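Local atomic coordinates of molinate hydrolase (Gulosibacter molinativorax, PDB entry 4UB9), a protein that probably hydrolyses carbon-nitrogen bonds other than peptide bonds, as a zinc-binding member of the amidohydrolase family acting on the thiocarbamate molinate. Residues T306-I311 with G351-E356; R254-T259 with T283-G288; E327-T332 with A347-R352. All coordinates share one frame; numbering follows the deposited sequence.

The three contacts lie on one side of the chain's centre, near the zinc ion bound by His282 and His302. Contacts 1 and 3, with centres about 8 Å apart, share Gly351 and Arg352 and are joined where His354 ND1 probably bonds Phe349 O at 2.9 Å. Contact 2 lies about 13 Å from contact 1, centre to centre, and about 16 Å from contact 3. Arg254 still bridges that gap, its NH1 pairing with Asp348 OD2 at 2.5 Å. The side chains of Thr284 in contact 2 and Phe349 in contact 3 each come within about 6 Å of the zinc, whereas that of His354 in contact 1 stays about 11 Å away.

Contact 1 of 3, residues T306-I311 with G351-E356; sequences TGQAPI and GRVHHE
His354 holds CG beside its backbone N (chi1 -61°), which swings the imidazole off the first turn of helix 353-363 toward the loop 306-311. Gln308 also keeps CG beside its own N, and a bend at chi2 (-70°) folds its amide back over that ring. His354 NE2 accepts the backbone N-H of Gln308 at 2.9 Å, with the donor close to the ring plane. Across the ring, ND1 probably gives its proton to Phe349 O, consistent with a neutral imidazole. The Gln308 amide lies over one face of the imidazole, its plane tilted 35° from the ring, while Thr306 N approaches the opposite face. Val353 turns CG1 anti to its backbone N, laying this methyl 3.5 Å from Ala309 C and from Pro310 N, against the peptide bond that joins them. Pro310 adds an apolar touch, CD to Val353 CG1 at 4.1 Å.

The loop also holds itself together: Ala309 N bonds Thr306 O at 3.1 Å, and Thr306 OG1, in the crowded position between N and the carbonyl carbon, donates to Ala309 O at 2.6 Å. The first bond closes a beta turn with Gly307 and Gln308, both in the left-handed region, at its corners; the hydroxyl bond braces it. A histidine on the start of a helix docks this turn, in the loop that follows strand 299-301 and zinc-binding His302.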
# COMPACT_ATOMS: atom_id res chain seq x y z
N THR A 306 25.06 -3.92 12.98
CA THR A 306 26.02 -3.35 12.04
C THR A 306 25.78 -3.68 10.59
O THR A 306 26.71 -3.99 9.86
CB THR A 306 27.46 -3.78 12.40
OG1 THR A 306 27.60 -5.19 12.31
CG2 THR A 306 27.79 -3.34 13.78
N GLY A 307 24.54 -3.60 10.15
CA GLY A 307 24.26 -3.74 8.72
C GLY A 307 24.48 -5.14 8.20
O GLY A 307 24.70 -5.37 7.02
N GLN A 308 24.48 -6.08 9.14
CA GLN A 308 24.77 -7.49 8.90
C GLN A 308 26.14 -7.71 8.32
O GLN A 308 26.37 -8.65 7.63
CB GLN A 308 23.71 -8.11 8.02
CG GLN A 308 22.42 -8.38 8.78
CD GLN A 308 22.53 -9.48 9.80
OE1 GLN A 308 21.99 -9.39 10.91
NE2 GLN A 308 23.22 -10.53 9.43
N ALA A 309 27.07 -6.84 8.68
CA ALA A 309 28.47 -7.00 8.32
C ALA A 309 29.27 -7.20 9.60
O ALA A 309 28.98 -6.60 10.61
CB ALA A 309 28.95 -5.78 7.56
N PRO A 310 30.24 -8.11 9.57
CA PRO A 310 30.96 -8.44 10.81
C PRO A 310 31.89 -7.34 11.30
O PRO A 310 32.56 -6.70 10.52
CB PRO A 310 31.76 -9.70 10.45
CG PRO A 310 31.94 -9.62 8.98
CD PRO A 310 30.74 -8.88 8.41
N ILE A 311 31.91 -7.15 12.60
CA ILE A 311 32.72 -6.13 13.20
C ILE A 311 34.21 -6.49 13.01
O ILE A 311 34.61 -7.56 13.37
CB ILE A 311 32.44 -5.97 14.68
CG1 ILE A 311 31.02 -5.46 14.88
CG2 ILE A 311 33.43 -4.98 15.28
CD1 ILE A 311 30.64 -5.30 16.34
N GLY A 351 19.98 -11.43 14.92
CA GLY A 351 20.38 -12.69 14.37
C GLY A 351 21.52 -12.63 13.40
O GLY A 351 22.12 -11.56 13.13
N ARG A 352 21.84 -13.82 12.88
CA ARG A 352 22.91 -14.05 11.89
C ARG A 352 24.22 -13.34 12.33
O ARG A 352 24.71 -13.57 13.43
CB ARG A 352 22.48 -13.64 10.45
CG ARG A 352 21.26 -14.35 9.87
CD ARG A 352 19.96 -13.73 10.41
NE ARG A 352 18.75 -14.46 10.05
CZ ARG A 352 17.78 -14.00 9.25
NH1 ARG A 352 17.85 -12.79 8.71
NH2 ARG A 352 16.71 -14.76 8.99
N VAL A 353 24.73 -12.43 11.50
CA VAL A 353 26.00 -11.75 11.77
C VAL A 353 25.99 -10.93 13.03
O VAL A 353 27.01 -10.82 13.70
CB VAL A 353 26.41 -10.89 10.56
CG1 VAL A 353 27.63 -10.04 10.88
CG2 VAL A 353 26.67 -11.79 9.34
N HIS A 354 24.84 -10.40 13.42
CA HIS A 354 24.79 -9.63 14.66
C HIS A 354 24.90 -10.50 15.89
O HIS A 354 25.36 -10.06 16.96
CB HIS A 354 23.53 -8.79 14.76
CG HIS A 354 23.42 -7.79 13.67
ND1 HIS A 354 22.26 -7.08 13.43
CD2 HIS A 354 24.27 -7.45 12.67
CE1 HIS A 354 22.42 -6.31 12.37
NE2 HIS A 354 23.63 -6.53 11.89
N HIS A 355 24.45 -11.74 15.73
CA HIS A 355 24.60 -12.74 16.79
C HIS A 355 26.09 -13.03 16.95
O HIS A 355 26.60 -13.06 18.07
CB HIS A 355 23.80 -14.02 16.44
CG HIS A 355 24.24 -15.24 17.18
ND1 HIS A 355 23.82 -15.54 18.47
CD2 HIS A 355 25.09 -16.23 16.82
CE1 HIS A 355 24.39 -16.66 18.87
NE2 HIS A 355 25.17 -17.10 17.89
N GLU A 356 26.76 -13.28 15.84
CA GLU A 356 28.22 -13.54 15.84
C GLU A 356 29.03 -12.39 16.37
O GLU A 356 30.06 -12.59 17.01
CB GLU A 356 28.70 -13.88 14.45
CG GLU A 356 28.22 -15.26 13.99
CD GLU A 356 28.16 -15.40 12.47
OE1 GLU A 356 28.71 -14.55 11.74
OE2 GLU A 356 27.55 -16.38 11.98

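Contact 2 of 3, residues R254-T259 with T283-G288; sequences RAPYFT and TTSLEG
Residues 256-258 run extended past the start of helix 286-294, with Pro256 opposite Ser285 (CA to CA 6.3 Å) and Phe258 opposite Gly288. On the other segment the chain leaves zinc-binding His282, passes Thr283 and Thr284, and enters the helix at Leu286. Ser285 is the N-cap: its OG, in the crowded position between N and the carbonyl carbon (chi1 63°), accepts Gly288 N at 2.9 Å. A CB on Gly288 would clash with that same OG, so the cap and the bare glycine fit together.

Two groups carry the contact, both through carbon. The Pro256 ring points at the residues just before the helix, CB pressing on Thr284 CG2 at 3.5 Å, tighter than usual for two carbons, and CG resting on Ser285 CB at 3.6 Å. Phe258 meets the helix tip first. With CG beside its backbone N (chi1 -81°), the ring extends until CZ lies 3.6 Å from Glu287 C, and Glu287 O stands at the ring edge, in its plane. The same tip touches the side chain of Glu287 through CB, CZ to CB being 3.9 Å. Beyond CB the glutamate bends away, and its carboxylate pairs with Arg263 and Ser261 of the second subunit.

Residues 254-259 link helix 248-251 to helix 262-275, and backbone bonds of Tyr257 to Asp245 and Thr259 to Val243 tie them to the chain leaving strand 239-242. Strand 239-242, helix 262-275 and the adjacent parallel strand 279-282 form a beta-alpha-beta crossover, consistent with the TIM-barrel clan; the contact closes its loop against the next helix, 286-294, beside the second subunit.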
# COMPACT_ATOMS: atom_id res chain seq x y z
N ARG A 254 20.24 -3.50 5.87
CA ARG A 254 21.45 -3.58 5.07
C ARG A 254 21.65 -2.40 4.15
O ARG A 254 22.33 -2.49 3.14
CB ARG A 254 21.41 -4.87 4.22
CG ARG A 254 21.67 -6.14 5.04
CD ARG A 254 20.57 -7.21 4.97
NE ARG A 254 21.13 -8.49 4.56
CZ ARG A 254 20.98 -9.65 5.17
NH1 ARG A 254 20.24 -9.79 6.25
NH2 ARG A 254 21.55 -10.72 4.67
N ALA A 255 21.06 -1.27 4.49
CA ALA A 255 21.23 -0.05 3.66
C ALA A 255 21.29 1.21 4.55
O ALA A 255 20.46 2.09 4.42
CB ALA A 255 20.07 0.08 2.69
N PRO A 256 22.25 1.27 5.46
CA PRO A 256 22.32 2.37 6.39
C PRO A 256 22.92 3.65 5.83
O PRO A 256 23.67 3.66 4.83
CB PRO A 256 23.24 1.82 7.49
CG PRO A 256 24.21 1.00 6.71
CD PRO A 256 23.37 0.32 5.65
N TYR A 257 22.56 4.73 6.49
CA TYR A 257 22.98 6.10 6.15
C TYR A 257 23.49 6.80 7.39
O TYR A 257 23.25 6.35 8.53
CB TYR A 257 21.79 6.91 5.68
CG TYR A 257 21.14 6.42 4.43
CD1 TYR A 257 21.56 6.85 3.19
CD2 TYR A 257 20.05 5.56 4.49
CE1 TYR A 257 20.93 6.40 2.03
CE2 TYR A 257 19.41 5.12 3.32
CZ TYR A 257 19.87 5.53 2.10
OH TYR A 257 19.22 5.12 0.98
N PHE A 258 24.19 7.90 7.18
CA PHE A 258 24.49 8.84 8.26
C PHE A 258 23.47 9.94 8.29
O PHE A 258 23.07 10.47 7.27
CB PHE A 258 25.90 9.41 8.10
CG PHE A 258 26.96 8.50 8.61
CD1 PHE A 258 27.31 7.38 7.91
CD2 PHE A 258 27.63 8.80 9.80
CE1 PHE A 258 28.29 6.54 8.37
CE2 PHE A 258 28.60 7.96 10.28
CZ PHE A 258 28.93 6.82 9.58
N THR A 259 23.02 10.29 9.47
CA THR A 259 22.02 11.37 9.62
C THR A 259 22.58 12.76 9.36
O THR A 259 21.88 13.66 8.86
CB THR A 259 21.45 11.33 11.06
OG1 THR A 259 20.84 10.07 11.26
CG2 THR A 259 20.42 12.41 11.30
N THR A 283 23.58 3.63 16.41
CA THR A 283 24.37 3.28 15.23
C THR A 283 23.90 1.99 14.60
O THR A 283 23.50 1.09 15.27
CB THR A 283 25.90 3.22 15.47
OG1 THR A 283 26.22 2.19 16.41
CG2 THR A 283 26.40 4.53 15.98
N THR A 284 23.95 1.95 13.29
CA THR A 284 23.30 0.94 12.52
C THR A 284 24.25 0.29 11.52
O THR A 284 23.84 -0.49 10.69
CB THR A 284 22.01 1.56 11.96
OG1 THR A 284 20.92 1.15 12.77
CG2 THR A 284 21.73 1.23 10.57
N SER A 285 25.51 0.64 11.60
CA SER A 285 26.52 0.22 10.60
C SER A 285 27.90 0.21 11.20
O SER A 285 28.13 0.80 12.25
CB SER A 285 26.58 1.21 9.40
OG SER A 285 26.99 2.48 9.84
N LEU A 286 28.83 -0.45 10.53
CA LEU A 286 30.24 -0.51 11.01
C LEU A 286 30.86 0.88 11.07
O LEU A 286 31.52 1.24 12.02
CB LEU A 286 31.08 -1.36 10.09
CG LEU A 286 30.75 -2.85 10.08
CD1 LEU A 286 31.65 -3.62 9.08
CD2 LEU A 286 30.87 -3.43 11.46
N GLU A 287 30.62 1.67 10.04
CA GLU A 287 31.15 3.03 10.00
C GLU A 287 30.49 3.92 11.03
O GLU A 287 31.13 4.79 11.61
CB GLU A 287 31.01 3.63 8.61
CG GLU A 287 32.12 3.16 7.68
CD GLU A 287 33.53 3.47 8.24
OE1 GLU A 287 33.93 4.64 8.46
OE2 GLU A 287 34.25 2.51 8.51
N GLY A 288 29.24 3.65 11.30
CA GLY A 288 28.55 4.36 12.37
C GLY A 288 29.17 4.05 13.71
O GLY A 288 29.41 4.92 14.54

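Contact 3 of 3, residues E327-T332 with A347-R352; sequences EVQPTT and ADFSGR
Where the chain leaves strand 326-328, beside the zinc site, residues 329-331 pack against the short, weakly bonded helix 347-350. Ser350 makes the direct hydrogen bond: OG, beside its backbone N (chi1 -51°), donates to Gln329 O at 2.7 Å, approaching in the carbonyl plane. Next to it Thr331 CB lies 3.6 Å from Ser350 CB. A water extends the join, taking the N-H of Thr331 and donating to Ser350 O at 2.7 Å.

In this strand-to-helix loop of the amidohydrolase fold, the Gln329 side chain lies about 4 Å from that of zinc-binding His302. Its extended chain carries the amide to Glu327, where NE2 donates to OE1 at 2.9 Å, nearly straight at 164°, with a weak second bond to OE2. Glu327 OE2 also takes the backbone N of His302, a second-shell link to the metal site. The amide oxygen, Gln329 OE1, meets the edge of the Phe349 ring in its plane, 3.5 Å from CE1, with the two planes 25° apart. An alanine in place of Gln329 would remove the amide, probably costing the Glu327 carboxylate one of its donors and the Phe349 ring edge its contact with OE1.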
# COMPACT_ATOMS: atom_id res chain seq x y z
N GLU A 327 26.25 -1.06 24.68
CA GLU A 327 25.07 -1.87 24.95
C GLU A 327 24.77 -2.68 23.73
O GLU A 327 25.00 -2.26 22.62
CB GLU A 327 23.83 -1.18 25.59
CG GLU A 327 22.79 -0.58 24.73
CD GLU A 327 21.64 -1.48 24.28
OE1 GLU A 327 20.55 -1.46 24.89
OE2 GLU A 327 21.82 -2.10 23.24
N VAL A 328 24.27 -3.88 23.98
CA VAL A 328 23.93 -4.82 22.91
C VAL A 328 22.60 -5.43 23.25
O VAL A 328 22.17 -5.38 24.40
CB VAL A 328 24.94 -5.93 22.73
CG1 VAL A 328 26.31 -5.33 22.45
CG2 VAL A 328 24.99 -6.79 23.95
N GLN A 329 21.91 -5.85 22.20
CA GLN A 329 20.50 -6.30 22.31
C GLN A 329 20.38 -7.62 21.60
O GLN A 329 20.21 -7.66 20.38
CB GLN A 329 19.52 -5.30 21.73
CG GLN A 329 19.47 -4.06 22.60
CD GLN A 329 18.65 -2.93 22.03
OE1 GLN A 329 17.79 -3.14 21.17
NE2 GLN A 329 18.89 -1.75 22.52
N PRO A 330 20.58 -8.70 22.35
CA PRO A 330 20.58 -10.00 21.77
C PRO A 330 19.24 -10.67 21.89
O PRO A 330 18.31 -10.23 22.54
CB PRO A 330 21.58 -10.72 22.64
CG PRO A 330 21.24 -10.20 23.99
CD PRO A 330 20.96 -8.75 23.77
N THR A 331 19.23 -11.82 21.28
CA THR A 331 18.09 -12.62 21.15
C THR A 331 18.51 -14.04 21.61
O THR A 331 19.64 -14.45 21.38
CB THR A 331 17.71 -12.53 19.69
OG1 THR A 331 16.30 -12.68 19.55
CG2 THR A 331 18.49 -13.45 18.90
N THR A 332 17.65 -14.73 22.33
CA THR A 332 17.96 -16.08 22.79
C THR A 332 17.95 -17.03 21.62
O THR A 332 17.41 -16.73 20.54
CB THR A 332 16.96 -16.61 23.81
OG1 THR A 332 15.66 -16.68 23.23
CG2 THR A 332 16.90 -15.75 25.03
N ALA A 347 14.26 -10.34 12.08
CA ALA A 347 15.20 -11.44 12.33
C ALA A 347 16.65 -10.99 12.26
O ALA A 347 17.51 -11.49 12.98
CB ALA A 347 14.98 -12.54 11.32
N ASP A 348 16.89 -10.02 11.39
CA ASP A 348 18.19 -9.35 11.23
C ASP A 348 18.63 -8.43 12.36
O ASP A 348 19.77 -7.98 12.37
CB ASP A 348 18.18 -8.50 9.96
CG ASP A 348 18.58 -9.28 8.74
OD1 ASP A 348 18.93 -10.47 8.88
OD2 ASP A 348 18.53 -8.68 7.64
N PHE A 349 17.72 -8.12 13.26
CA PHE A 349 17.97 -7.19 14.35
C PHE A 349 19.09 -7.74 15.22
O PHE A 349 20.11 -7.08 15.41
CB PHE A 349 16.67 -7.01 15.12
CG PHE A 349 16.60 -5.84 16.05
CD1 PHE A 349 17.42 -5.77 17.18
CD2 PHE A 349 15.61 -4.87 15.87
CE1 PHE A 349 17.29 -4.71 18.09
CE2 PHE A 349 15.48 -3.80 16.76
CZ PHE A 349 16.32 -3.71 17.87
N SER A 350 18.96 -8.98 15.67
CA SER A 350 19.96 -9.65 16.54
C SER A 350 20.47 -10.99 16.07
O SER A 350 21.34 -11.59 16.70
CB SER A 350 19.36 -9.88 17.90
OG SER A 350 18.79 -8.67 18.38
N GLY A 351 19.98 -11.43 14.92
CA GLY A 351 20.38 -12.69 14.37
C GLY A 351 21.52 -12.63 13.40
O GLY A 351 22.12 -11.56 13.13
N ARG A 352 21.84 -13.82 12.88
CA ARG A 352 22.91 -14.05 11.89
C ARG A 352 24.22 -13.34 12.33
O ARG A 352 24.71 -13.57 13.43
CB ARG A 352 22.48 -13.64 10.45
CG ARG A 352 21.26 -14.35 9.87
CD ARG A 352 19.96 -13.73 10.41
NE ARG A 352 18.75 -14.46 10.05
CZ ARG A 352 17.78 -14.00 9.25
NH1 ARG A 352 17.85 -12.79 8.71
NH2 ARG A 352 16.71 -14.76 8.99
O HOH W 1 21.43 -6.11 17.70
O HOH W 2 21.66 -12.17 19.27